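Long-range contact in signal transduction protein TRAP (Staphylococcus aureus, PDB 4AE5), which probably acts as a regulator of staphylococcal virulence, its phosphorylated form promoting agr activation, RNAIII synthesis and toxin expression: residues M1-L14 with T34-K48. Numbering follows the deposited sequence.
Sequences MKKLYTSYGTYGFL and TSVIFEETDGETVLK. With FMT (formic acid), chain E.
Strands 3-9 and 35-41 run antiparallel, and every second residue of each spends both its N-H and its C=O on the other: K3 with T41, Y5 with E39, S7 with I37, G9 with S35. Both S7–I37 bonds are short and nearly straight, S7 N reaching I37 O at 2.8 Å and 170°; both G9–S35 bonds are weak. The alternate residues L4 and T6 bond outward to strand 51-59, V36 and F38 to strand 27-30, as befits neighbours in a closed barrel.

On one face the Y5 ring lies beneath T45, whose CB stands 3.6 Å from the ring centroid, almost on its normal. With OG1 anti to the T45 backbone N (chi1 179°), the oxygen accepts from L47 N in an ST turn. E39 OE2 receives V46 N, while H24 takes OE1. On the other face, Y8 OH donates to O2 of a formic acid, probably from the crystallisation liquor, which K115, R160 and Y117 also bind; T6 OG1 pairs with Y117. K2 and E40 touch through their methylenes, CD to CG 3.7 Å, their charges going to E58 and R104. Backbone pairing thus joins the strands, while the E39 carboxylate, through V46 N, probably helps hold the returning loop over Y5.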
ATOM      1  N   MET A   1      -1.235 -18.411   3.622  1.00 29.95           N
ATOM      2  CA  MET A   1      -0.477 -17.301   2.920  1.00 30.20           C
ATOM      3  C   MET A   1      -0.995 -15.926   3.327  1.00 27.64           C
ATOM      4  O   MET A   1      -2.195 -15.720   3.393  1.00 25.63           O
ATOM      5  CB  MET A   1      -0.594 -17.442   1.414  1.00 35.12           C
ATOM      6  CG  MET A   1       0.021 -18.690   0.813  1.00 41.80           C
ATOM      7  SD  MET A   1      -0.414 -18.786  -0.942  1.00 56.45           S
ATOM      8  CE  MET A   1      -2.113 -19.379  -0.819  1.00 50.46           C
ATOM      9  N   LYS A   2      -0.107 -14.973   3.608  1.00 26.17           N
ATOM     10  CA  LYS A   2      -0.551 -13.699   4.181  1.00 25.44           C
ATOM     11  C   LYS A   2      -1.007 -12.802   3.039  1.00 23.87           C
ATOM     12  O   LYS A   2      -0.266 -12.634   2.052  1.00 22.97           O
ATOM     13  CB  LYS A   2       0.603 -13.018   4.960  1.00 25.71           C
ATOM     14  CG  LYS A   2       0.246 -11.616   5.468  1.00 28.30           C
ATOM     15  CD  LYS A   2       1.401 -10.987   6.256  1.00 30.83           C
ATOM     16  CE  LYS A   2       2.096 -11.977   7.203  1.00 32.88           C
ATOM     17  NZ  LYS A   2       3.111 -11.183   7.964  1.00 36.49           N
ATOM     18  N   LYS A   3      -2.178 -12.187   3.211  1.00 23.68           N
ATOM     19  CA  LYS A   3      -2.809 -11.331   2.191  1.00 23.55           C
ATOM     20  C   LYS A   3      -3.288 -10.011   2.760  1.00 22.56           C
ATOM     21  O   LYS A   3      -3.592  -9.898   3.968  1.00 23.10           O
ATOM     22  CB  LYS A   3      -4.039 -12.043   1.572  1.00 23.41           C
ATOM     23  CG  LYS A   3      -3.684 -13.330   0.793  1.00 26.75           C
ATOM     24  CD  LYS A   3      -4.912 -14.053   0.256  1.00 28.46           C
ATOM     25  CE  LYS A   3      -4.547 -14.957  -0.906  1.00 32.63           C
ATOM     26  NZ  LYS A   3      -4.111 -16.309  -0.496  1.00 31.48           N
ATOM     27  N   LEU A   4      -3.406  -9.029   1.882  1.00 21.74           N
ATOM     28  CA  LEU A   4      -3.985  -7.767   2.291  1.00 22.32           C
ATOM     29  C   LEU A   4      -5.268  -7.524   1.518  1.00 21.25           C
ATOM     30  O   LEU A   4      -5.277  -7.645   0.276  1.00 21.33           O
ATOM     31  CB  LEU A   4      -2.980  -6.629   2.092  1.00 23.65           C
ATOM     32  CG  LEU A   4      -3.308  -5.286   2.741  1.00 23.91           C
ATOM     33  CD1 LEU A   4      -1.999  -4.605   3.163  1.00 27.65           C
ATOM     34  CD2 LEU A   4      -4.104  -4.438   1.757  1.00 23.70           C
ATOM     35  N   TYR A   5      -6.319  -7.134   2.271  1.00 20.10           N
ATOM     36  CA  TYR A   5      -7.650  -6.875   1.738  1.00 20.93           C
ATOM     37  C   TYR A   5      -7.955  -5.377   1.898  1.00 21.51           C
ATOM     38  O   TYR A   5      -7.855  -4.879   3.018  1.00 20.92           O
ATOM     39  CB  TYR A   5      -8.627  -7.688   2.560  1.00 21.25           C
ATOM     40  CG  TYR A   5      -8.339  -9.197   2.508  1.00 22.30           C
ATOM     41  CD1 TYR A   5      -7.429  -9.790   3.395  1.00 23.03           C
ATOM     42  CD2 TYR A   5      -8.964 -10.013   1.565  1.00 23.95           C
ATOM     43  CE1 TYR A   5      -7.170 -11.152   3.356  1.00 24.57           C
ATOM     44  CE2 TYR A   5      -8.727 -11.403   1.525  1.00 25.15           C
ATOM     45  CZ  TYR A   5      -7.848 -11.956   2.428  1.00 25.73           C
ATOM     46  OH  TYR A   5      -7.557 -13.292   2.371  1.00 28.40           O
ATOM     47  N   THR A   6      -8.346  -4.688   0.811  1.00 22.58           N
ATOM     48  CA  THR A   6      -8.630  -3.235   0.851  1.00 22.17           C
ATOM     49  C   THR A   6     -10.075  -3.050   0.372  1.00 24.08           C
ATOM     50  O   THR A   6     -10.456  -3.669  -0.630  1.00 26.12           O
ATOM     51  CB  THR A   6      -7.666  -2.438  -0.026  1.00 21.52           C
ATOM     52  OG1 THR A   6      -6.315  -2.769   0.366  1.00 23.64           O
ATOM     53  CG2 THR A   6      -7.895  -0.917   0.193  1.00 25.53           C
ATOM     54  N   SER A   7     -10.859  -2.269   1.117  1.00 22.92           N
ATOM     55  CA  SER A   7     -12.224  -1.869   0.732  1.00 24.54           C
ATOM     56  C   SER A   7     -12.351  -0.340   0.746  1.00 24.16           C
ATOM     57  O   SER A   7     -11.650   0.328   1.486  1.00 23.82           O
ATOM     58  CB  SER A   7     -13.276  -2.466   1.697  1.00 25.42           C
ATOM     59  OG  SER A   7     -13.447  -3.867   1.510  1.00 26.68           O
ATOM     60  N   TYR A   8     -13.258   0.173  -0.081  1.00 22.47           N
ATOM     61  CA  TYR A   8     -13.515   1.596  -0.281  1.00 24.25           C
ATOM     62  C   TYR A   8     -14.998   1.854  -0.008  1.00 25.90           C
ATOM     63  O   TYR A   8     -15.848   0.985  -0.255  1.00 25.54           O
ATOM     64  CB  TYR A   8     -13.200   1.973  -1.749  1.00 23.79           C
ATOM     65  CG  TYR A   8     -11.786   1.597  -2.128  1.00 25.21           C
ATOM     66  CD1 TYR A   8     -10.720   2.380  -1.726  1.00 24.25           C
ATOM     67  CD2 TYR A   8     -11.515   0.412  -2.824  1.00 24.88           C
ATOM     68  CE1 TYR A   8      -9.423   2.057  -2.053  1.00 22.69           C
ATOM     69  CE2 TYR A   8     -10.196   0.072  -3.144  1.00 26.43           C
ATOM     70  CZ  TYR A   8      -9.153   0.894  -2.763  1.00 23.72           C
ATOM     71  OH  TYR A   8      -7.819   0.566  -3.052  1.00 20.92           O
ATOM     72  N   GLY A   9     -15.307   3.035   0.494  1.00 25.24           N
ATOM     73  CA  GLY A   9     -16.678   3.409   0.730  1.00 27.85           C
ATOM     74  C   GLY A   9     -16.655   4.758   1.454  1.00 29.34           C
ATOM     75  O   GLY A   9     -15.600   5.387   1.551  1.00 25.07           O
ATOM     76  N   THR A  10     -17.809   5.203   1.957  1.00 28.51           N
ATOM     77  CA  THR A  10     -17.845   6.437   2.771  1.00 28.66           C
ATOM     78  C   THR A  10     -17.209   6.163   4.151  1.00 26.81           C
ATOM     79  O   THR A  10     -17.117   5.008   4.578  1.00 25.35           O
ATOM     80  CB  THR A  10     -19.293   6.960   2.989  1.00 31.40           C
ATOM     81  OG1 THR A  10     -19.987   6.096   3.882  1.00 28.33           O
ATOM     82  CG2 THR A  10     -20.082   7.065   1.663  1.00 33.12           C
ATOM     83  N   TYR A  11     -16.811   7.227   4.859  1.00 26.26           N
ATOM     84  CA  TYR A  11     -16.321   7.068   6.259  1.00 26.65           C
ATOM     85  C   TYR A  11     -17.288   6.207   7.086  1.00 26.28           C
ATOM     86  O   TYR A  11     -16.887   5.249   7.744  1.00 24.75           O
ATOM     87  CB  TYR A  11     -16.081   8.423   6.959  1.00 26.32           C
ATOM     88  CG  TYR A  11     -15.839   8.262   8.444  1.00 27.49           C
ATOM     89  CD1 TYR A  11     -14.571   7.908   8.903  1.00 28.42           C
ATOM     90  CD2 TYR A  11     -16.865   8.417   9.383  1.00 30.13           C
ATOM     91  CE1 TYR A  11     -14.336   7.708  10.255  1.00 30.38           C
ATOM     92  CE2 TYR A  11     -16.625   8.227  10.748  1.00 31.40           C
ATOM     93  CZ  TYR A  11     -15.363   7.908  11.167  1.00 29.87           C
ATOM     94  OH  TYR A  11     -15.038   7.694  12.482  1.00 31.76           O
ATOM     95  N   GLY A  12     -18.562   6.566   7.070  1.00 28.10           N
ATOM     96  CA  GLY A  12     -19.579   5.901   7.935  1.00 27.88           C
ATOM     97  C   GLY A  12     -19.761   4.446   7.574  1.00 27.80           C
ATOM     98  O   GLY A  12     -19.741   3.598   8.477  1.00 27.00           O
ATOM     99  N   PHE A  13     -19.918   4.141   6.277  1.00 28.61           N
ATOM    100  CA  PHE A  13     -19.922   2.728   5.803  1.00 29.48           C
ATOM    101  C   PHE A  13     -18.746   1.834   6.297  1.00 27.77           C
ATOM    102  O   PHE A  13     -18.943   0.716   6.876  1.00 26.96           O
ATOM    103  CB  PHE A  13     -20.058   2.663   4.278  1.00 34.35           C
ATOM    104  CG  PHE A  13     -20.306   1.279   3.755  1.00 35.78           C
ATOM    105  CD1 PHE A  13     -21.550   0.696   3.844  1.00 38.35           C
ATOM    106  CD2 PHE A  13     -19.254   0.542   3.206  1.00 39.21           C
ATOM    107  CE1 PHE A  13     -21.765  -0.610   3.405  1.00 42.47           C
ATOM    108  CE2 PHE A  13     -19.465  -0.754   2.735  1.00 41.35           C
ATOM    109  CZ  PHE A  13     -20.713  -1.340   2.851  1.00 40.85           C
ATOM    110  N   LEU A  14     -17.520   2.333   6.110  1.00 23.89           N
ATOM    111  CA  LEU A  14     -16.376   1.572   6.533  1.00 23.59           C
ATOM    112  C   LEU A  14     -16.215   1.521   8.037  1.00 22.67           C
ATOM    113  O   LEU A  14     -15.691   0.503   8.561  1.00 23.81           O
ATOM    114  CB  LEU A  14     -15.085   2.059   5.837  1.00 21.35           C
ATOM    115  CG  LEU A  14     -15.033   2.092   4.324  1.00 22.58           C
ATOM    116  CD1 LEU A  14     -13.581   2.407   3.885  1.00 21.08           C
ATOM    117  CD2 LEU A  14     -15.561   0.807   3.718  1.00 23.20           C
ATOM    118  N   THR A  34     -12.125   9.146  -1.407  1.00 23.68           N
ATOM    119  CA  THR A  34     -12.899   8.084  -0.779  1.00 23.53           C
ATOM    120  C   THR A  34     -12.349   7.785   0.620  1.00 21.25           C
ATOM    121  O   THR A  34     -11.185   8.072   0.905  1.00 19.59           O
ATOM    122  CB  THR A  34     -12.765   6.782  -1.654  1.00 23.90           C
ATOM    123  OG1 THR A  34     -13.519   5.715  -1.055  1.00 24.95           O
ATOM    124  CG2 THR A  34     -11.309   6.334  -1.816  1.00 21.58           C
ATOM    125  N   SER A  35     -13.123   7.147   1.480  1.00 20.79           N
ATOM    126  CA  SER A  35     -12.515   6.526   2.673  1.00 20.89           C
ATOM    127  C   SER A  35     -11.933   5.139   2.298  1.00 19.09           C
ATOM    128  O   SER A  35     -12.430   4.503   1.374  1.00 19.40           O
ATOM    129  CB  SER A  35     -13.582   6.397   3.776  1.00 21.59           C
ATOM    130  OG  SER A  35     -12.962   5.842   4.938  1.00 24.11           O
ATOM    131  N   VAL A  36     -10.944   4.642   3.042  1.00 17.41           N
ATOM    132  CA  VAL A  36     -10.283   3.390   2.712  1.00 17.52           C
ATOM    133  C   VAL A  36     -10.137   2.556   4.023  1.00 18.56           C
ATOM    134  O   VAL A  36      -9.789   3.105   5.086  1.00 18.06           O
ATOM    135  CB  VAL A  36      -8.841   3.723   2.158  1.00 18.35           C
ATOM    136  CG1 VAL A  36      -8.048   2.458   1.903  1.00 19.27           C
ATOM    137  CG2 VAL A  36      -8.923   4.529   0.883  1.00 17.77           C
ATOM    138  N   ILE A  37     -10.370   1.237   3.952  1.00 19.22           N
ATOM    139  CA  ILE A  37     -10.054   0.372   5.081  1.00 18.32           C
ATOM    140  C   ILE A  37      -9.271  -0.904   4.615  1.00 18.35           C
ATOM    141  O   ILE A  37      -9.537  -1.439   3.498  1.00 19.15           O
ATOM    142  CB  ILE A  37     -11.333   0.064   5.908  1.00 19.26           C
ATOM    143  CG1 ILE A  37     -10.988  -0.454   7.328  1.00 19.01           C
ATOM    144  CG2 ILE A  37     -12.195  -0.968   5.186  1.00 18.82           C
ATOM    145  CD1 ILE A  37     -12.189  -0.441   8.255  1.00 19.49           C
ATOM    146  N   PHE A  38      -8.344  -1.390   5.457  1.00 18.44           N
ATOM    147  CA  PHE A  38      -7.622  -2.675   5.114  1.00 17.69           C
ATOM    148  C   PHE A  38      -7.278  -3.520   6.347  1.00 18.25           C
ATOM    149  O   PHE A  38      -7.237  -2.981   7.477  1.00 18.12           O
ATOM    150  CB  PHE A  38      -6.380  -2.427   4.227  1.00 16.68           C
ATOM    151  CG  PHE A  38      -5.303  -1.554   4.857  1.00 17.29           C
ATOM    152  CD1 PHE A  38      -4.336  -2.104   5.714  1.00 16.62           C
ATOM    153  CD2 PHE A  38      -5.223  -0.172   4.576  1.00 16.99           C
ATOM    154  CE1 PHE A  38      -3.345  -1.286   6.324  1.00 16.84           C
ATOM    155  CE2 PHE A  38      -4.238   0.634   5.156  1.00 17.10           C
ATOM    156  CZ  PHE A  38      -3.301   0.100   6.029  1.00 17.41           C
ATOM    157  N   GLU A  39      -7.039  -4.816   6.114  1.00 18.37           N
ATOM    158  CA  GLU A  39      -6.522  -5.704   7.125  1.00 19.69           C
ATOM    159  C   GLU A  39      -5.575  -6.620   6.437  1.00 19.19           C
ATOM    160  O   GLU A  39      -5.748  -6.925   5.283  1.00 19.51           O
ATOM    161  CB  GLU A  39      -7.625  -6.526   7.868  1.00 21.77           C
ATOM    162  CG  GLU A  39      -8.512  -7.358   6.966  1.00 21.84           C
ATOM    163  CD  GLU A  39      -9.498  -8.231   7.756  1.00 23.91           C
ATOM    164  OE1 GLU A  39      -9.302  -8.483   8.950  1.00 26.66           O
ATOM    165  OE2 GLU A  39     -10.496  -8.626   7.201  1.00 26.01           O
ATOM    166  N   GLU A  40      -4.591  -7.090   7.173  1.00 21.97           N
ATOM    167  CA  GLU A  40      -3.609  -8.016   6.654  1.00 22.45           C
ATOM    168  C   GLU A  40      -3.686  -9.285   7.503  1.00 22.78           C
ATOM    169  O   GLU A  40      -3.485  -9.233   8.735  1.00 22.65           O
ATOM    170  CB  GLU A  40      -2.248  -7.360   6.870  1.00 22.50           C
ATOM    171  CG  GLU A  40      -1.032  -8.168   6.454  1.00 25.63           C
ATOM    172  CD  GLU A  40       0.185  -7.220   6.451  1.00 25.38           C
ATOM    173  OE1 GLU A  40       0.757  -6.857   7.515  1.00 26.83           O
ATOM    174  OE2 GLU A  40       0.484  -6.758   5.383  1.00 26.74           O
ATOM    175  N   THR A  41      -3.853 -10.444   6.876  1.00 23.90           N
ATOM    176  CA  THR A  41      -4.014 -11.659   7.676  1.00 23.16           C
ATOM    177  C   THR A  41      -3.779 -12.869   6.796  1.00 25.12           C
ATOM    178  O   THR A  41      -4.048 -12.809   5.581  1.00 21.92           O
ATOM    179  CB  THR A  41      -5.458 -11.742   8.282  1.00 24.92           C
ATOM    180  OG1 THR A  41      -5.636 -12.944   9.030  1.00 25.93           O
ATOM    181  CG2 THR A  41      -6.513 -11.701   7.208  1.00 24.97           C
ATOM    182  N   ASP A  42      -3.312 -13.978   7.395  1.00 24.88           N
ATOM    183  CA  ASP A  42      -3.382 -15.210   6.660  1.00 27.10           C
ATOM    184  C   ASP A  42      -4.709 -15.963   6.864  1.00 28.39           C
ATOM    185  O   ASP A  42      -4.818 -17.088   6.405  1.00 29.09           O
ATOM    186  CB  ASP A  42      -2.173 -16.126   6.982  1.00 29.94           C
ATOM    187  CG  ASP A  42      -2.146 -16.539   8.410  1.00 32.59           C
ATOM    188  OD1 ASP A  42      -3.067 -16.152   9.190  1.00 33.34           O
ATOM    189  OD2 ASP A  42      -1.213 -17.266   8.772  1.00 35.15           O
ATOM    190  N   GLY A  43      -5.692 -15.390   7.574  1.00 30.09           N
ATOM    191  CA  GLY A  43      -6.997 -16.075   7.721  1.00 30.87           C
ATOM    192  C   GLY A  43      -8.112 -15.513   6.841  1.00 33.76           C
ATOM    193  O   GLY A  43      -7.857 -15.014   5.743  1.00 30.87           O
ATOM    194  N   GLU A  44      -9.355 -15.581   7.332  1.00 33.00           N
ATOM    195  CA  GLU A  44     -10.525 -14.981   6.648  1.00 35.77           C
ATOM    196  C   GLU A  44     -10.571 -13.473   6.858  1.00 33.11           C
ATOM    197  O   GLU A  44     -10.254 -13.003   7.935  1.00 33.06           O
ATOM    198  CB  GLU A  44     -11.861 -15.583   7.138  1.00 39.59           C
ATOM    199  CG  GLU A  44     -11.947 -17.095   7.067  1.00 43.92           C
ATOM    200  CD  GLU A  44     -11.622 -17.673   5.693  1.00 47.91           C
ATOM    201  OE1 GLU A  44     -12.021 -17.118   4.646  1.00 50.52           O
ATOM    202  OE2 GLU A  44     -10.956 -18.717   5.659  1.00 54.40           O
ATOM    203  N   THR A  45     -10.964 -12.728   5.836  1.00 30.65           N
ATOM    204  CA  THR A  45     -11.236 -11.286   5.988  1.00 31.39           C
ATOM    205  C   THR A  45     -12.739 -11.061   6.315  1.00 33.85           C
ATOM    206  O   THR A  45     -13.612 -11.895   5.964  1.00 34.74           O
ATOM    207  CB  THR A  45     -10.850 -10.466   4.720  1.00 30.23           C
ATOM    208  OG1 THR A  45     -11.164  -9.093   4.966  1.00 29.62           O
ATOM    209  CG2 THR A  45     -11.661 -10.899   3.534  1.00 32.59           C
ATOM    210  N   VAL A  46     -13.037  -9.957   6.994  1.00 33.24           N
ATOM    211  CA  VAL A  46     -14.431  -9.532   7.195  1.00 33.75           C
ATOM    212  C   VAL A  46     -14.950  -8.527   6.140  1.00 35.66           C
ATOM    213  O   VAL A  46     -16.088  -8.057   6.217  1.00 36.86           O
ATOM    214  CB  VAL A  46     -14.661  -8.977   8.625  1.00 32.84           C
ATOM    215  CG1 VAL A  46     -14.572 -10.113   9.645  1.00 32.74           C
ATOM    216  CG2 VAL A  46     -13.681  -7.834   8.939  1.00 29.65           C
ATOM    217  N   LEU A  47     -14.124  -8.212   5.148  1.00 34.04           N
ATOM    218  CA  LEU A  47     -14.504  -7.243   4.118  1.00 33.32           C
ATOM    219  C   LEU A  47     -15.231  -7.977   3.006  1.00 35.10           C
ATOM    220  O   LEU A  47     -14.933  -9.144   2.775  1.00 37.19           O
ATOM    221  CB  LEU A  47     -13.253  -6.557   3.598  1.00 31.15           C
ATOM    222  CG  LEU A  47     -12.521  -5.753   4.670  1.00 30.85           C
ATOM    223  CD1 LEU A  47     -11.253  -5.136   4.078  1.00 30.39           C
ATOM    224  CD2 LEU A  47     -13.471  -4.683   5.200  1.00 32.01           C
ATOM    225  N   LYS A  48     -16.211  -7.347   2.351  1.00 37.37           N
ATOM    226  CA  LYS A  48     -16.984  -8.007   1.261  1.00 42.39           C
ATOM    227  C   LYS A  48     -16.576  -7.488  -0.135  1.00 41.47           C
ATOM    228  O   LYS A  48     -16.443  -6.284  -0.345  1.00 42.56           O
ATOM    229  CB  LYS A  48     -18.516  -7.887   1.463  1.00 43.46           C
ATOM    230  CG  LYS A  48     -18.975  -8.101   2.905  1.00 46.45           C
ATOM    231  CD  LYS A  48     -20.209  -9.001   3.005  1.00 52.06           C
ATOM    232  CE  LYS A  48     -21.530  -8.302   2.657  1.00 53.65           C
ATOM    233  NZ  LYS A  48     -22.359  -7.989   3.862  1.00 55.66           N
TER
HETATM  234  C   FMT E1000      -5.301   2.246  -1.367  1.00 36.30           C
HETATM  235  O1  FMT E1000      -4.999   1.032  -1.293  1.00 39.57           O
HETATM  236  O2  FMT E1000      -6.142   2.633  -2.353  1.00 33.86           O